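Local coordinates for putative DNA-binding protein (Bacteroides fragilis, PDB 3BS3), which probably binds DNA through a helix-turn-helix domain of the XRE family, at residues N26-E31 with E60-D65. Residues are numbered along the deposited sequence; the frame is centred on the assembly and turned at random. Where two conformers were deposited one is given.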
loop_
_atom_site.group_PDB
_atom_site.type_symbol
_atom_site.label_atom_id
_atom_site.label_comp_id
_atom_site.label_asym_id
_atom_site.label_seq_id
_atom_site.Cartn_x
_atom_site.Cartn_y
_atom_site.Cartn_z
ATOM N N ASN A 26 -0.785 -19.226 -3.035
ATOM C CA ASN A 26 -0.618 -18.106 -3.953
ATOM C C ASN A 26 -1.598 -18.194 -5.128
ATOM O O ASN A 26 -2.221 -17.191 -5.486
ATOM C CB ASN A 26 0.809 -18.076 -4.508
ATOM C CG ASN A 26 1.846 -17.597 -3.488
ATOM O OD1 ASN A 26 1.533 -17.240 -2.350
ATOM N ND2 ASN A 26 3.104 -17.588 -3.911
ATOM N N ARG A 27 -1.758 -19.399 -5.700
ATOM C CA ARG A 27 -2.655 -19.607 -6.841
ATOM C C ARG A 27 -4.085 -19.206 -6.498
ATOM O O ARG A 27 -4.748 -18.517 -7.269
ATOM C CB ARG A 27 -2.638 -21.072 -7.300
ATOM C CG ARG A 27 -3.596 -21.349 -8.458
ATOM C CD ARG A 27 -4.456 -22.568 -8.190
ATOM N NE ARG A 27 -3.863 -23.803 -8.703
ATOM C CZ ARG A 27 -4.285 -25.029 -8.394
ATOM N NH1 ARG A 27 -3.681 -26.085 -8.917
ATOM N NH2 ARG A 27 -5.298 -25.204 -7.556
ATOM N N TRP A 28 -4.549 -19.641 -5.326
ATOM C CA TRP A 28 -5.897 -19.328 -4.899
ATOM C C TRP A 28 -6.079 -17.816 -4.793
ATOM O O TRP A 28 -7.058 -17.249 -5.292
ATOM C CB TRP A 28 -6.193 -20.017 -3.560
ATOM C CG TRP A 28 -7.564 -19.683 -3.057
ATOM C CD1 TRP A 28 -8.740 -20.298 -3.412
ATOM C CD2 TRP A 28 -7.916 -18.621 -2.173
ATOM N NE1 TRP A 28 -9.795 -19.692 -2.780
ATOM C CE2 TRP A 28 -9.325 -18.669 -2.007
ATOM C CE3 TRP A 28 -7.179 -17.652 -1.475
ATOM C CZ2 TRP A 28 -10.015 -17.779 -1.184
ATOM C CZ3 TRP A 28 -7.875 -16.753 -0.642
ATOM C CH2 TRP A 28 -9.278 -16.828 -0.517
ATOM N N LEU A 29 -5.110 -17.159 -4.168
ATOM C CA LEU A 29 -5.239 -15.719 -3.945
ATOM C C LEU A 29 -5.252 -14.972 -5.282
ATOM O O LEU A 29 -6.065 -14.081 -5.497
ATOM C CB LEU A 29 -4.124 -15.211 -3.032
ATOM C CG LEU A 29 -4.200 -13.710 -2.713
ATOM C CD1 LEU A 29 -5.526 -13.342 -2.019
ATOM C CD2 LEU A 29 -2.979 -13.270 -1.868
ATOM N N ALA A 30 -4.350 -15.357 -6.178
ATOM C CA ALA A 30 -4.270 -14.752 -7.506
ATOM C C ALA A 30 -5.593 -14.909 -8.229
ATOM O O ALA A 30 -6.091 -13.942 -8.803
ATOM C CB ALA A 30 -3.130 -15.374 -8.315
ATOM N N GLU A 31 -6.169 -16.117 -8.193
ATOM C CA GLU A 31 -7.454 -16.369 -8.853
ATOM C C GLU A 31 -8.571 -15.496 -8.271
ATOM O O GLU A 31 -9.352 -14.903 -9.016
ATOM C CB GLU A 31 -7.809 -17.869 -8.825
ATOM C CG GLU A 31 -6.932 -18.674 -9.794
ATOM C CD GLU A 31 -7.121 -20.198 -9.760
ATOM O OE1 GLU A 31 -7.788 -20.739 -8.849
ATOM O OE2 GLU A 31 -6.551 -20.852 -10.656
ATOM N N GLU A 60 -9.735 -9.060 3.215
ATOM C CA GLU A 60 -11.126 -9.526 3.169
ATOM C C GLU A 60 -11.150 -11.006 2.798
ATOM O O GLU A 60 -11.847 -11.816 3.447
ATOM C CB GLU A 60 -11.952 -8.696 2.181
ATOM C CG GLU A 60 -12.274 -7.314 2.716
ATOM C CD GLU A 60 -12.801 -6.340 1.668
ATOM O OE1 GLU A 60 -12.832 -6.665 0.456
ATOM O OE2 GLU A 60 -13.177 -5.223 2.073
ATOM N N LEU A 61 -10.370 -11.363 1.781
ATOM C CA LEU A 61 -10.306 -12.753 1.289
ATOM C C LEU A 61 -9.728 -13.729 2.318
ATOM O O LEU A 61 -10.150 -14.894 2.368
ATOM C CB LEU A 61 -9.487 -12.828 -0.003
ATOM C CG LEU A 61 -10.137 -12.218 -1.241
ATOM C CD1 LEU A 61 -9.150 -12.144 -2.369
ATOM C CD2 LEU A 61 -11.367 -13.050 -1.664
ATOM N N LEU A 62 -8.781 -13.257 3.130
ATOM C CA LEU A 62 -8.156 -14.099 4.160
ATOM C C LEU A 62 -8.850 -13.999 5.517
ATOM O O LEU A 62 -8.419 -14.652 6.481
ATOM C CB LEU A 62 -6.662 -13.782 4.289
ATOM C CG LEU A 62 -5.868 -14.062 3.009
ATOM C CD1 LEU A 62 -4.431 -13.612 3.158
ATOM C CD2 LEU A 62 -5.923 -15.549 2.606
ATOM N N ASN A 63 -9.901 -13.174 5.593
ATOM C CA ASN A 63 -10.650 -12.971 6.840
ATOM C C ASN A 63 -9.795 -12.443 7.987
ATOM O O ASN A 63 -9.903 -12.920 9.143
ATOM C CB ASN A 63 -11.365 -14.263 7.280
ATOM C CG ASN A 63 -12.360 -14.755 6.242
ATOM O OD1 ASN A 63 -13.100 -13.973 5.648
ATOM N ND2 ASN A 63 -12.366 -16.060 6.011
ATOM N N VAL A 64 -8.941 -11.462 7.667
ATOM C CA VAL A 64 -8.136 -10.794 8.695
ATOM C C VAL A 64 -8.292 -9.283 8.568
ATOM O O VAL A 64 -8.740 -8.784 7.519
ATOM C CB VAL A 64 -6.625 -11.154 8.596
ATOM C CG1 VAL A 64 -6.402 -12.668 8.791
ATOM C CG2 VAL A 64 -6.022 -10.694 7.241
ATOM N N ASP A 65 -7.968 -8.570 9.653
ATOM C CA ASP A 65 -7.846 -7.104 9.632
ATOM C C ASP A 65 -6.701 -6.738 8.692
ATOM O O ASP A 65 -5.627 -7.343 8.771
ATOM C CB ASP A 65 -7.527 -6.592 11.045
ATOM C CG ASP A 65 -7.646 -5.065 11.185
ATOM O OD1 ASP A 65 -7.060 -4.285 10.392
ATOM O OD2 ASP A 65 -8.318 -4.631 12.146
#
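Trp28 and Leu29 of helix 26-33 meet Leu61 and Leu62 near the C-terminal end of helix 52-62, and no hydrogen bond joins the two segments. Two of the three apolar contacts are made by the six-membered ring of Trp28. Its CG stands anti to the backbone N (chi1 178°), which carries the indole across to the other helix with CH2 and CZ3 foremost. CH2 lies 4.0 Å from CB of Leu61, while CZ3 comes equally near CD2 of Leu62, a methyl that approaches the ring obliquely. Beside the indole, Leu29 and Leu61 touch methyl to methyl, CD1 of Leu29 being 3.8 Å from CD1 of Leu61. Leu61 is thus shared, giving CB to the tryptophan and its branch end to Leu29.

One polar atom takes part: the carbonyl O of Leu61 sits at the edge of the indole, near its plane, 3.6 Å from CH2. That carbonyl belongs to the helix terminus, where Asn63, with positive phi (59°), closes a Schellman motif and turns the chain away from Trp28.

Arg24 makes a cation-pi contact with the same indole. Helices 26-33 and 37-44 form the helix-turn-helix pair, as in XRE-family domains, and the contact packs the end of helix 52-62 against the first of them; helix 15-21 touches both, Ile15 meeting Leu29 and Val18 and Leu19 meeting Leu62, while Ala30 and Asn26 reach helix 37-44.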